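Local atomic coordinates of uracil-DNA glycosylase (Epstein-Barr virus, PDB entry 6LYJ), a protein that belongs to the uracil-DNA glycosylase superfamily and folds as an alpha/beta protein built around a four-stranded parallel sheet. Residues A120-S125 with N234-A239; L182-F187 with N240-E245; L209-P214 with Q228-N233. All blocks are in the same frame, centred on the assembly; numbering follows the deposited sequence.

Contact 1. Residues A120-S125 with N234-A239; sequences AELHRS and NHFVLA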
ATOM      1  N   ALA A 120      -6.966   8.866   9.356  1.00 15.83           N
ATOM      2  CA  ALA A 120      -7.015   8.957  10.813  1.00 17.13           C
ATOM      3  C   ALA A 120      -5.809   9.711  11.359  1.00 18.22           C
ATOM      4  O   ALA A 120      -5.934  10.519  12.288  1.00 18.71           O
ATOM      5  CB  ALA A 120      -7.095   7.557  11.428  1.00 18.23           C
ATOM      6  N   GLU A 121      -4.628   9.458  10.794  1.00 20.45           N
ATOM      7  CA  GLU A 121      -3.443  10.189  11.239  1.00 21.55           C
ATOM      8  C   GLU A 121      -3.509  11.657  10.830  1.00 20.61           C
ATOM      9  O   GLU A 121      -3.107  12.541  11.598  1.00 20.79           O
ATOM     10  CB  GLU A 121      -2.180   9.527  10.690  1.00 24.39           C
ATOM     11  CG  GLU A 121      -0.921  10.386  10.785  1.00 26.37           C
ATOM     12  CD  GLU A 121      -0.548  10.778  12.208  1.00 28.24           C
ATOM     13  OE1 GLU A 121      -0.997  10.120  13.173  1.00 27.28           O
ATOM     14  OE2 GLU A 121       0.212  11.759  12.359  1.00 28.81           O
ATOM     15  N   LEU A 122      -4.045  11.938   9.641  1.00 17.01           N
ATOM     16  CA  LEU A 122      -4.239  13.326   9.234  1.00 19.01           C
ATOM     17  C   LEU A 122      -5.184  14.044  10.192  1.00 24.32           C
ATOM     18  O   LEU A 122      -4.954  15.202  10.560  1.00 23.87           O
ATOM     19  CB  LEU A 122      -4.776  13.377   7.806  1.00 19.37           C
ATOM     20  CG  LEU A 122      -3.755  13.252   6.675  1.00 17.89           C
ATOM     21  CD1 LEU A 122      -4.451  12.774   5.420  1.00 15.80           C
ATOM     22  CD2 LEU A 122      -3.043  14.566   6.420  1.00 17.50           C
ATOM     23  N   HIS A 123      -6.260  13.367  10.594  1.00 26.27           N
ATOM     24  CA  HIS A 123      -7.250  13.967  11.482  1.00 26.20           C
ATOM     25  C   HIS A 123      -6.682  14.182  12.880  1.00 25.77           C
ATOM     26  O   HIS A 123      -6.981  15.193  13.530  1.00 25.20           O
ATOM     27  CB  HIS A 123      -8.494  13.082  11.529  1.00 24.68           C
ATOM     28  CG  HIS A 123      -9.617  13.655  12.334  1.00 34.24           C
ATOM     29  ND1 HIS A 123     -10.479  12.870  13.068  1.00 38.54           N
ATOM     30  CD2 HIS A 123     -10.020  14.934  12.521  1.00 37.39           C
ATOM     31  CE1 HIS A 123     -11.364  13.641  13.675  1.00 38.95           C
ATOM     32  NE2 HIS A 123     -11.108  14.898  13.358  1.00 39.36           N
ATOM     33  N   ARG A 124      -5.873  13.236  13.367  1.00 24.48           N
ATOM     34  CA  ARG A 124      -5.197  13.425  14.649  1.00 24.69           C
ATOM     35  C   ARG A 124      -4.246  14.615  14.604  1.00 26.84           C
ATOM     36  O   ARG A 124      -4.217  15.438  15.528  1.00 27.32           O
ATOM     37  CB  ARG A 124      -4.441  12.153  15.041  1.00 24.51           C
ATOM     38  CG  ARG A 124      -3.710  12.251  16.380  1.00 22.54           C
ATOM     39  CD  ARG A 124      -2.537  11.273  16.460  1.00 19.53           C
ATOM     40  NE  ARG A 124      -1.438  11.651  15.575  1.00 24.77           N
ATOM     41  CZ  ARG A 124      -0.563  12.618  15.834  1.00 26.67           C
ATOM     42  NH1 ARG A 124      -0.649  13.314  16.958  1.00 31.12           N
ATOM     43  NH2 ARG A 124       0.404  12.892  14.967  1.00 25.85           N
ATOM     44  N   SER A 125      -3.449  14.720  13.538  1.00 26.52           N
ATOM     45  CA  SER A 125      -2.357  15.684  13.496  1.00 26.03           C
ATOM     46  C   SER A 125      -2.764  17.064  12.993  1.00 32.76           C
ATOM     47  O   SER A 125      -2.082  18.045  13.313  1.00 33.58           O
ATOM     48  CB  SER A 125      -1.219  15.144  12.625  1.00 24.90           C
ATOM     49  OG  SER A 125      -1.657  14.922  11.297  1.00 24.05           O
ATOM     50  N   ASN A 234       3.090  11.736  12.823  1.00 20.23           N
ATOM     51  CA  ASN A 234       3.160  13.184  12.623  1.00 18.00           C
ATOM     52  C   ASN A 234       3.782  13.555  11.278  1.00 19.75           C
ATOM     53  O   ASN A 234       4.251  14.684  11.103  1.00 20.71           O
ATOM     54  CB  ASN A 234       3.929  13.857  13.772  1.00 18.45           C
ATOM     55  CG  ASN A 234       3.382  15.227  14.125  1.00 33.40           C
ATOM     56  OD1 ASN A 234       2.177  15.463  14.061  1.00 33.06           O
ATOM     57  ND2 ASN A 234       4.271  16.136  14.507  1.00 31.94           N
ATOM     58  N   HIS A 235       3.752  12.639  10.302  1.00 20.89           N
ATOM     59  CA  HIS A 235       4.524  12.835   9.077  1.00 22.25           C
ATOM     60  C   HIS A 235       4.014  14.006   8.241  1.00 21.35           C
ATOM     61  O   HIS A 235       4.811  14.684   7.582  1.00 18.55           O
ATOM     62  CB  HIS A 235       4.500  11.556   8.237  1.00 20.95           C
ATOM     63  CG  HIS A 235       5.474  10.509   8.685  1.00 18.72           C
ATOM     64  ND1 HIS A 235       5.695   9.350   7.972  1.00 17.54           N
ATOM     65  CD2 HIS A 235       6.278  10.441   9.772  1.00 17.77           C
ATOM     66  CE1 HIS A 235       6.599   8.616   8.596  1.00 14.44           C
ATOM     67  NE2 HIS A 235       6.967   9.253   9.693  1.00 15.21           N
ATOM     68  N   PHE A 236       2.706  14.262   8.239  1.00 20.33           N
ATOM     69  CA  PHE A 236       2.180  15.331   7.397  1.00 19.50           C
ATOM     70  C   PHE A 236       2.482  16.709   7.984  1.00 19.86           C
ATOM     71  O   PHE A 236       2.802  17.654   7.241  1.00 21.30           O
ATOM     72  CB  PHE A 236       0.678  15.127   7.197  1.00 19.40           C
ATOM     73  CG  PHE A 236       0.341  13.820   6.537  1.00 21.58           C
ATOM     74  CD1 PHE A 236       0.398  13.687   5.160  1.00 21.67           C
ATOM     75  CD2 PHE A 236      -0.001  12.713   7.299  1.00 25.56           C
ATOM     76  CE1 PHE A 236       0.102  12.481   4.553  1.00 21.95           C
ATOM     77  CE2 PHE A 236      -0.296  11.502   6.699  1.00 23.69           C
ATOM     78  CZ  PHE A 236      -0.245  11.386   5.326  1.00 22.39           C
ATOM     79  N   VAL A 237       2.488  16.805   9.313  1.00 19.43           N
ATOM     80  CA  VAL A 237       2.918  18.031   9.974  1.00 23.24           C
ATOM     81  C   VAL A 237       4.408  18.256   9.747  1.00 23.54           C
ATOM     82  O   VAL A 237       4.835  19.362   9.400  1.00 25.55           O
ATOM     83  CB  VAL A 237       2.573  17.981  11.473  1.00 26.95           C
ATOM     84  CG1 VAL A 237       3.167  19.182  12.205  1.00 23.92           C
ATOM     85  CG2 VAL A 237       1.064  17.910  11.671  1.00 28.28           C
ATOM     86  N   LEU A 238       5.226  17.226   9.991  1.00 20.32           N
ATOM     87  CA  LEU A 238       6.665  17.371   9.795  1.00 21.22           C
ATOM     88  C   LEU A 238       6.979  17.745   8.352  1.00 21.48           C
ATOM     89  O   LEU A 238       7.879  18.552   8.089  1.00 25.63           O
ATOM     90  CB  LEU A 238       7.381  16.079  10.191  1.00 22.16           C
ATOM     91  CG  LEU A 238       7.290  15.709  11.674  1.00 18.42           C
ATOM     92  CD1 LEU A 238       7.844  14.308  11.910  1.00 18.12           C
ATOM     93  CD2 LEU A 238       8.012  16.740  12.536  1.00 19.58           C
ATOM     94  N   ALA A 239       6.240  17.165   7.404  1.00 21.32           N
ATOM     95  CA  ALA A 239       6.441  17.475   5.995  1.00 20.99           C
ATOM     96  C   ALA A 239       6.178  18.948   5.718  1.00 25.14           C
ATOM     97  O   ALA A 239       6.991  19.625   5.071  1.00 17.41           O
ATOM     98  CB  ALA A 239       5.542  16.592   5.131  1.00 18.15           C
TER
HETATM   99  O   HOH W   1       0.787  13.833  10.410  1.00 22.59           O
HETATM  100  O   HOH W   2       1.700  15.446  17.510  1.00 47.56           O
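The Phe236 ring carries Leu122 on one face and Glu121 at its edge: Leu122 CD2 stands 3.7 Å from the ring centroid in a CH-pi contact, displaced toward the rim on the CG side, while Glu121 CG lies near the ring plane, 4.3 Å from Phe236 CE2. The Arg124 guanidinium is met at its edge by Glu121 and Asn234. Its NE and NH2 clasp the two carboxylate oxygens of Glu121 side-on, the salt bridge NH2 to OE2 measuring 2.8 Å, and NH2 also donates to Asn234 OD1 at 3.3 Å, with the guanidinium and amide planes 56° apart. These side chains join helix 113-125 to the start of helix 235-245, whose local axes diverge by 60° and approach to 9.6 Å. Asn234 occupies the N-cap position, and its backbone N donates to Glu121 OE2 (2.9 Å) from above the carboxylate plane. The bend of Glu121 at chi2 (60°) swings CD toward this helix start, where the negative charge of the carboxylate probably suits the helix N-terminus; OE1 is bound by Gly232 N. A water links Glu121 OE2, Ser125 OG and Phe236 N. Val237 CG2 packs 3.7 Å from Ser125 CB. Trp253 meets the Phe236 ring edge-to-face.

Contact 2. Residues L182-F187 with N240-E245; sequences LKACVF and NNFLRE
The shortest polar bond, 2.7 Å from Arg244 NH1 to Asn241 OD1, stays within helix 235-245, with NH1 above the amide carbonyl plane and an N-H...O angle of 139°; what crosses to 182-187 is the apolar side chain of Phe242. Arg244 has a second partner through NH2, a salt bridge to Glu250, so Arg244 ties this turn to the chain that follows the helix. Phe242 CG is anti to the backbone N (chi1 177°), which sends the ring out from the helix toward the strand. The side chains of Phe242 and Val186 slide past each other in opposite directions, and Val186 CG2 touches Phe242 CD2 at 3.5 Å. Farther along the same ring, CE2 lies 3.7 Å from Cys185 N, which sits at the ring edge, and 3.9 Å from Ala184 CB. The contact thus seats the helix on the entry to strand 186-190, an inner strand of the parallel sheet flanked by 85-89 and 207-211, as in the alpha/beta/alpha layering of this family. Cys185 turns its CB away from the helix, and its side chain packs on Val86 and His206. Leu243 adds a looser touch, its CD2 4.4 Å from Val186 CG2, while the Phe242 side chain also touches Leu207 of the neighbouring edge strand.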
ATOM      1  N   LEU A 182      15.835  17.159  -7.319  1.00 18.74           N
ATOM      2  CA  LEU A 182      15.074  18.104  -6.514  1.00 23.82           C
ATOM      3  C   LEU A 182      15.957  18.712  -5.432  1.00 23.73           C
ATOM      4  O   LEU A 182      16.771  18.022  -4.813  1.00 24.36           O
ATOM      5  CB  LEU A 182      13.863  17.417  -5.882  1.00 21.79           C
ATOM      6  CG  LEU A 182      12.814  16.875  -6.859  1.00 25.03           C
ATOM      7  CD1 LEU A 182      11.699  16.162  -6.106  1.00 24.64           C
ATOM      8  CD2 LEU A 182      12.254  17.994  -7.733  1.00 25.37           C
ATOM      9  N   LYS A 183      15.789  20.018  -5.213  1.00 20.46           N
ATOM     10  CA  LYS A 183      16.572  20.706  -4.192  1.00 20.53           C
ATOM     11  C   LYS A 183      16.138  20.304  -2.786  1.00 22.36           C
ATOM     12  O   LYS A 183      16.981  20.122  -1.899  1.00 22.86           O
ATOM     13  CB  LYS A 183      16.455  22.219  -4.381  1.00 20.64           C
ATOM     14  CG  LYS A 183      17.284  23.046  -3.412  1.00 23.84           C
ATOM     15  CD  LYS A 183      17.083  24.538  -3.653  1.00 22.92           C
ATOM     16  CE  LYS A 183      17.992  25.366  -2.759  1.00 24.16           C
ATOM     17  NZ  LYS A 183      17.950  26.814  -3.109  1.00 25.50           N
ATOM     18  N   ALA A 184      14.834  20.159  -2.566  1.00 18.48           N
ATOM     19  CA  ALA A 184      14.303  19.854  -1.242  1.00 22.27           C
ATOM     20  C   ALA A 184      12.983  19.122  -1.406  1.00 22.99           C
ATOM     21  O   ALA A 184      12.061  19.642  -2.045  1.00 25.18           O
ATOM     22  CB  ALA A 184      14.112  21.130  -0.419  1.00 23.03           C
ATOM     23  N   CYS A 185      12.880  17.942  -0.800  1.00 21.34           N
ATOM     24  CA  CYS A 185      11.715  17.089  -0.976  1.00 19.06           C
ATOM     25  C   CYS A 185      11.525  16.248   0.278  1.00 17.72           C
ATOM     26  O   CYS A 185      12.488  15.949   0.987  1.00 17.39           O
ATOM     27  CB  CYS A 185      11.876  16.201  -2.214  1.00 17.10           C
ATOM     28  SG  CYS A 185      10.396  15.299  -2.696  1.00 20.00           S
ATOM     29  N   VAL A 186      10.268  15.886   0.555  1.00 17.61           N
ATOM     30  CA  VAL A 186       9.923  14.974   1.644  1.00 20.07           C
ATOM     31  C   VAL A 186       9.610  13.604   1.060  1.00 18.71           C
ATOM     32  O   VAL A 186       8.925  13.495   0.034  1.00 17.45           O
ATOM     33  CB  VAL A 186       8.731  15.503   2.468  1.00 22.37           C
ATOM     34  CG1 VAL A 186       8.400  14.544   3.611  1.00 21.01           C
ATOM     35  CG2 VAL A 186       9.013  16.902   3.001  1.00 22.89           C
ATOM     36  N   PHE A 187      10.121  12.555   1.704  1.00 13.56           N
ATOM     37  CA  PHE A 187       9.866  11.169   1.321  1.00 14.35           C
ATOM     38  C   PHE A 187       9.258  10.438   2.511  1.00 14.33           C
ATOM     39  O   PHE A 187       9.868  10.384   3.585  1.00 17.00           O
ATOM     40  CB  PHE A 187      11.151  10.466   0.867  1.00 15.80           C
ATOM     41  CG  PHE A 187      11.760  11.049  -0.381  1.00 17.91           C
ATOM     42  CD1 PHE A 187      12.481  12.234  -0.334  1.00 22.31           C
ATOM     43  CD2 PHE A 187      11.608  10.413  -1.602  1.00 16.19           C
ATOM     44  CE1 PHE A 187      13.041  12.772  -1.481  1.00 20.98           C
ATOM     45  CE2 PHE A 187      12.163  10.946  -2.753  1.00 17.94           C
ATOM     46  CZ  PHE A 187      12.881  12.125  -2.691  1.00 18.93           C
ATOM     47  N   ASN A 240       5.038  19.470   6.198  1.00 23.01           N
ATOM     48  CA  ASN A 240       4.765  20.886   5.955  1.00 25.15           C
ATOM     49  C   ASN A 240       5.748  21.794   6.691  1.00 27.53           C
ATOM     50  O   ASN A 240       6.103  22.859   6.172  1.00 25.13           O
ATOM     51  CB  ASN A 240       3.328  21.233   6.338  1.00 25.62           C
ATOM     52  CG  ASN A 240       2.355  21.037   5.186  1.00 26.00           C
ATOM     53  OD1 ASN A 240       2.762  20.970   4.026  1.00 21.71           O
ATOM     54  ND2 ASN A 240       1.066  20.962   5.500  1.00 22.46           N
ATOM     55  N   ASN A 241       6.198  21.406   7.888  1.00 26.59           N
ATOM     56  CA  ASN A 241       7.238  22.180   8.565  1.00 25.93           C
ATOM     57  C   ASN A 241       8.501  22.250   7.718  1.00 21.93           C
ATOM     58  O   ASN A 241       9.119  23.315   7.586  1.00 21.83           O
ATOM     59  CB  ASN A 241       7.556  21.584   9.938  1.00 22.68           C
ATOM     60  CG  ASN A 241       6.411  21.728  10.919  1.00 27.65           C
ATOM     61  OD1 ASN A 241       5.482  22.506  10.699  1.00 32.16           O
ATOM     62  ND2 ASN A 241       6.484  20.994  12.024  1.00 27.70           N
ATOM     63  N   PHE A 242       8.897  21.117   7.134  1.00 19.56           N
ATOM     64  CA  PHE A 242      10.071  21.098   6.272  1.00 19.53           C
ATOM     65  C   PHE A 242       9.877  22.025   5.081  1.00 22.10           C
ATOM     66  O   PHE A 242      10.742  22.854   4.775  1.00 22.56           O
ATOM     67  CB  PHE A 242      10.355  19.667   5.814  1.00 23.55           C
ATOM     68  CG  PHE A 242      11.507  19.543   4.859  1.00 24.04           C
ATOM     69  CD1 PHE A 242      12.811  19.482   5.331  1.00 25.27           C
ATOM     70  CD2 PHE A 242      11.289  19.453   3.491  1.00 18.69           C
ATOM     71  CE1 PHE A 242      13.878  19.355   4.454  1.00 24.28           C
ATOM     72  CE2 PHE A 242      12.351  19.321   2.611  1.00 21.10           C
ATOM     73  CZ  PHE A 242      13.648  19.271   3.094  1.00 20.46           C
ATOM     74  N   LEU A 243       8.720  21.920   4.419  1.00 22.71           N
ATOM     75  CA  LEU A 243       8.471  22.748   3.242  1.00 22.48           C
ATOM     76  C   LEU A 243       8.517  24.229   3.602  1.00 23.46           C
ATOM     77  O   LEU A 243       9.070  25.041   2.852  1.00 24.60           O
ATOM     78  CB  LEU A 243       7.128  22.378   2.608  1.00 20.19           C
ATOM     79  CG  LEU A 243       7.016  20.954   2.046  1.00 22.49           C
ATOM     80  CD1 LEU A 243       5.627  20.692   1.466  1.00 18.88           C
ATOM     81  CD2 LEU A 243       8.094  20.702   0.997  1.00 19.24           C
ATOM     82  N   ARG A 244       7.945  24.597   4.751  1.00 25.86           N
ATOM     83  CA  ARG A 244       7.985  25.990   5.181  1.00 27.25           C
ATOM     84  C   ARG A 244       9.420  26.438   5.431  1.00 30.05           C
ATOM     85  O   ARG A 244       9.817  27.538   5.032  1.00 31.73           O
ATOM     86  CB  ARG A 244       7.149  26.191   6.444  1.00 27.48           C
ATOM     87  CG  ARG A 244       7.118  27.646   6.907  1.00 30.13           C
ATOM     88  CD  ARG A 244       6.139  27.894   8.051  1.00 29.90           C
ATOM     89  NE  ARG A 244       6.365  27.007   9.189  1.00 30.59           N
ATOM     90  CZ  ARG A 244       5.631  25.939   9.475  1.00 31.07           C
ATOM     91  NH1 ARG A 244       5.915  25.209  10.545  1.00 26.77           N
ATOM     92  NH2 ARG A 244       4.614  25.603   8.694  1.00 36.48           N
ATOM     93  N   GLU A 245      10.212  25.586   6.089  1.00 30.48           N
ATOM     94  CA  GLU A 245      11.613  25.908   6.355  1.00 32.06           C
ATOM     95  C   GLU A 245      12.397  26.129   5.064  1.00 28.37           C
ATOM     96  O   GLU A 245      13.295  26.979   5.014  1.00 31.42           O
ATOM     97  CB  GLU A 245      12.242  24.795   7.193  1.00 37.87           C
ATOM     98  CG  GLU A 245      13.748  24.892   7.365  1.00 47.60           C
ATOM     99  CD  GLU A 245      14.348  23.610   7.912  1.00 56.08           C
ATOM    100  OE1 GLU A 245      15.468  23.252   7.491  1.00 59.25           O
ATOM    101  OE2 GLU A 245      13.695  22.955   8.753  1.00 58.06           O
TER

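Contact 3. Residues L209-P214 with Q228-N233; sequences LTSQHP and QKFLGN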
ATOM      1  N   LEU A 209      11.011  10.490   6.134  1.00 17.13           N
ATOM      2  CA  LEU A 209      10.137  10.128   7.240  1.00 18.02           C
ATOM      3  C   LEU A 209       9.778   8.653   7.134  1.00 21.08           C
ATOM      4  O   LEU A 209       9.323   8.193   6.080  1.00 19.16           O
ATOM      5  CB  LEU A 209       8.868  10.985   7.233  1.00 19.39           C
ATOM      6  CG  LEU A 209       9.075  12.503   7.283  1.00 22.70           C
ATOM      7  CD1 LEU A 209       7.769  13.239   7.029  1.00 21.59           C
ATOM      8  CD2 LEU A 209       9.658  12.904   8.631  1.00 16.24           C
ATOM      9  N   THR A 210       9.986   7.915   8.220  1.00 16.96           N
ATOM     10  CA  THR A 210       9.713   6.488   8.247  1.00 20.40           C
ATOM     11  C   THR A 210       8.805   6.158   9.419  1.00 22.90           C
ATOM     12  O   THR A 210       8.815   6.840  10.449  1.00 23.98           O
ATOM     13  CB  THR A 210      11.000   5.657   8.359  1.00 19.13           C
ATOM     14  OG1 THR A 210      11.622   5.915   9.621  1.00 22.89           O
ATOM     15  CG2 THR A 210      11.971   6.007   7.240  1.00 16.65           C
ATOM     16  N   SER A 211       8.018   5.102   9.250  1.00 23.44           N
ATOM     17  CA  SER A 211       7.180   4.563  10.315  1.00 22.71           C
ATOM     18  C   SER A 211       6.686   3.195   9.867  1.00 23.09           C
ATOM     19  O   SER A 211       6.953   2.750   8.745  1.00 22.42           O
ATOM     20  CB  SER A 211       6.007   5.491  10.643  1.00 18.84           C
ATOM     21  OG  SER A 211       4.986   5.391   9.668  1.00 19.94           O
ATOM     22  N   GLN A 212       5.953   2.532  10.756  1.00 19.24           N
ATOM     23  CA  GLN A 212       5.247   1.323  10.371  1.00 19.03           C
ATOM     24  C   GLN A 212       4.176   1.641   9.332  1.00 16.88           C
ATOM     25  O   GLN A 212       3.773   2.791   9.140  1.00 19.91           O
ATOM     26  CB  GLN A 212       4.615   0.655  11.588  1.00 22.22           C
ATOM     27  CG  GLN A 212       5.610  -0.086  12.452  1.00 29.30           C
ATOM     28  CD  GLN A 212       4.939  -0.853  13.565  1.00 38.17           C
ATOM     29  OE1 GLN A 212       3.879  -0.462  14.050  1.00 40.60           O
ATOM     30  NE2 GLN A 212       5.547  -1.958  13.971  1.00 39.08           N
ATOM     31  N   HIS A 213       3.706   0.590   8.671  1.00 17.88           N
ATOM     32  CA  HIS A 213       2.729   0.730   7.610  1.00 16.46           C
ATOM     33  C   HIS A 213       1.381   1.161   8.192  1.00 15.38           C
ATOM     34  O   HIS A 213       1.044   0.800   9.321  1.00 16.83           O
ATOM     35  CB  HIS A 213       2.587  -0.599   6.872  1.00 19.15           C
ATOM     36  CG  HIS A 213       1.969  -0.485   5.516  1.00 20.39           C
ATOM     37  ND1 HIS A 213       0.605  -0.481   5.316  1.00 17.86           N
ATOM     38  CD2 HIS A 213       2.529  -0.379   4.287  1.00 19.02           C
ATOM     39  CE1 HIS A 213       0.352  -0.374   4.025  1.00 16.96           C
ATOM     40  NE2 HIS A 213       1.502  -0.315   3.378  1.00 18.37           N
ATOM     41  N   PRO A 214       0.600   1.952   7.450  1.00 15.57           N
ATOM     42  CA  PRO A 214      -0.729   2.345   7.943  1.00 18.39           C
ATOM     43  C   PRO A 214      -1.758   1.225   7.942  1.00 21.76           C
ATOM     44  O   PRO A 214      -2.876   1.447   8.420  1.00 20.73           O
ATOM     45  CB  PRO A 214      -1.134   3.463   6.973  1.00 15.66           C
ATOM     46  CG  PRO A 214      -0.410   3.116   5.706  1.00 17.20           C
ATOM     47  CD  PRO A 214       0.927   2.621   6.177  1.00 12.58           C
ATOM     48  N   GLN A 228       8.475   3.486  14.822  1.00 41.20           N
ATOM     49  CA  GLN A 228       7.325   4.197  15.355  1.00 35.07           C
ATOM     50  C   GLN A 228       6.041   3.742  14.663  1.00 26.29           C
ATOM     51  O   GLN A 228       6.042   3.359  13.490  1.00 21.36           O
ATOM     52  CB  GLN A 228       7.555   5.699  15.197  1.00 40.90           C
ATOM     53  CG  GLN A 228       6.346   6.536  14.893  1.00 46.73           C
ATOM     54  CD  GLN A 228       6.670   8.010  14.900  1.00 52.86           C
ATOM     55  OE1 GLN A 228       7.374   8.505  14.020  1.00 53.82           O
ATOM     56  NE2 GLN A 228       6.164   8.724  15.900  1.00 56.89           N
ATOM     57  N   LYS A 229       4.942   3.748  15.416  1.00 22.85           N
ATOM     58  CA  LYS A 229       3.640   3.412  14.853  1.00 27.22           C
ATOM     59  C   LYS A 229       3.200   4.449  13.826  1.00 25.43           C
ATOM     60  O   LYS A 229       3.567   5.624  13.900  1.00 24.83           O
ATOM     61  CB  LYS A 229       2.591   3.333  15.966  1.00 31.51           C
ATOM     62  CG  LYS A 229       2.706   2.101  16.827  1.00 37.68           C
ATOM     63  CD  LYS A 229       2.072   0.932  16.122  1.00 44.27           C
ATOM     64  CE  LYS A 229       2.117  -0.319  16.965  1.00 50.42           C
ATOM     65  NZ  LYS A 229       2.300  -1.492  16.077  1.00 51.30           N
ATOM     66  N   PHE A 230       2.402   4.004  12.851  1.00 23.15           N
ATOM     67  CA  PHE A 230       1.888   4.943  11.860  1.00 18.67           C
ATOM     68  C   PHE A 230       1.039   6.018  12.529  1.00 22.93           C
ATOM     69  O   PHE A 230       1.300   7.217  12.378  1.00 22.63           O
ATOM     70  CB  PHE A 230       1.086   4.225  10.775  1.00 20.84           C
ATOM     71  CG  PHE A 230       0.625   5.146   9.681  1.00 20.53           C
ATOM     72  CD1 PHE A 230       1.441   5.408   8.593  1.00 20.04           C
ATOM     73  CD2 PHE A 230      -0.601   5.790   9.766  1.00 21.58           C
ATOM     74  CE1 PHE A 230       1.030   6.277   7.593  1.00 19.16           C
ATOM     75  CE2 PHE A 230      -1.018   6.655   8.773  1.00 22.15           C
ATOM     76  CZ  PHE A 230      -0.202   6.900   7.685  1.00 19.55           C
ATOM     77  N   LEU A 231      -0.004   5.606  13.249  1.00 21.44           N
ATOM     78  CA  LEU A 231      -0.817   6.569  13.979  1.00 27.17           C
ATOM     79  C   LEU A 231       0.040   7.258  15.031  1.00 29.50           C
ATOM     80  O   LEU A 231       0.587   6.604  15.923  1.00 31.11           O
ATOM     81  CB  LEU A 231      -2.014   5.875  14.626  1.00 27.94           C
ATOM     82  CG  LEU A 231      -2.998   6.803  15.340  1.00 30.16           C
ATOM     83  CD1 LEU A 231      -3.745   7.672  14.338  1.00 28.04           C
ATOM     84  CD2 LEU A 231      -3.971   6.004  16.191  1.00 33.74           C
ATOM     85  N   GLY A 232       0.166   8.577  14.920  1.00 25.54           N
ATOM     86  CA  GLY A 232       1.081   9.316  15.759  1.00 21.31           C
ATOM     87  C   GLY A 232       2.412   9.649  15.117  1.00 22.44           C
ATOM     88  O   GLY A 232       3.244  10.292  15.767  1.00 25.51           O
ATOM     89  N   ASN A 233       2.650   9.231  13.871  1.00 18.30           N
ATOM     90  CA  ASN A 233       3.959   9.483  13.280  1.00 23.97           C
ATOM     91  C   ASN A 233       4.166  10.951  12.923  1.00 23.03           C
ATOM     92  O   ASN A 233       5.315  11.367  12.735  1.00 23.69           O
ATOM     93  CB  ASN A 233       4.188   8.583  12.053  1.00 22.56           C
ATOM     94  CG  ASN A 233       3.264   8.901  10.880  1.00 15.34           C
ATOM     95  OD1 ASN A 233       2.601   9.935  10.834  1.00 18.19           O
ATOM     96  ND2 ASN A 233       3.240   8.002   9.910  1.00 15.79           N
TER
HETATM   97  O   HOH W   3      10.454   5.263  12.611  1.00 55.68           O
HETATM   98  O   HOH W   4       1.213   1.450  12.931  1.00 22.81           O
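Ser211 and Asn233 are joined by a hydrogen bond: Asn233 ND2 donates to Ser211 OG at 3.2 Å, nearly straight (167°) and in the amide plane. With chi1 at 77°, Ser211 OG sits between its backbone N and carbonyl carbon, where it also donates to Gln212 O (2.9 Å); Asn233 OD1 is bound by His235 N. Pro214 CB lies over the centre of the Phe230 ring, 3.4 Å from its centroid in a CH-pi contact, while Asn233 ND2 covers the rim of the opposite face. Trp190 meets this ring edge-to-face. His213 and Pro214 open the His-Pro-Ser-Pro signature of the family, just beyond strand 207-211, and the facing residues form a type II turn, Phe230 to Asn233, with Gly232 at its third position. Gln212 N donates to Gln228 O at 2.9 Å. The CB of Lys229 points away from 209-214, but the chain bends at chi2 (-80°) and again at chi4, bringing NZ to Gln212 OE1 at 2.8 Å, in the carbonyl plane on a lone pair; Ala218 O is a second acceptor for NZ. The other protein chain of the assembly packs an acidic side chain on Gln212 and an apolar one on His213.

How the contacts relate
Helix 235-245 is shared by contacts 1 and 2: contact 1 uses its beginning and contact 2 its later turns, their centres about 15 Å apart, and Ala239 CB bridges them by packing 3.8 Å from Val186 CG1. Contact 3 closes the loop that leads from strand 207-211 to that helix, and its centre lies about 10 Å from that of contact 1; the probable hydrogen bond from Gly232 N to Glu121 OE1 (2.6 Å) couples the turn to helix 113-125. Contacts 2 and 3, about 19 Å apart between centres, meet through the sheet, where Leu209 N lies 2.8 Å from Phe187 O. Of the three, contact 3 alone is touched by the partner protein chain.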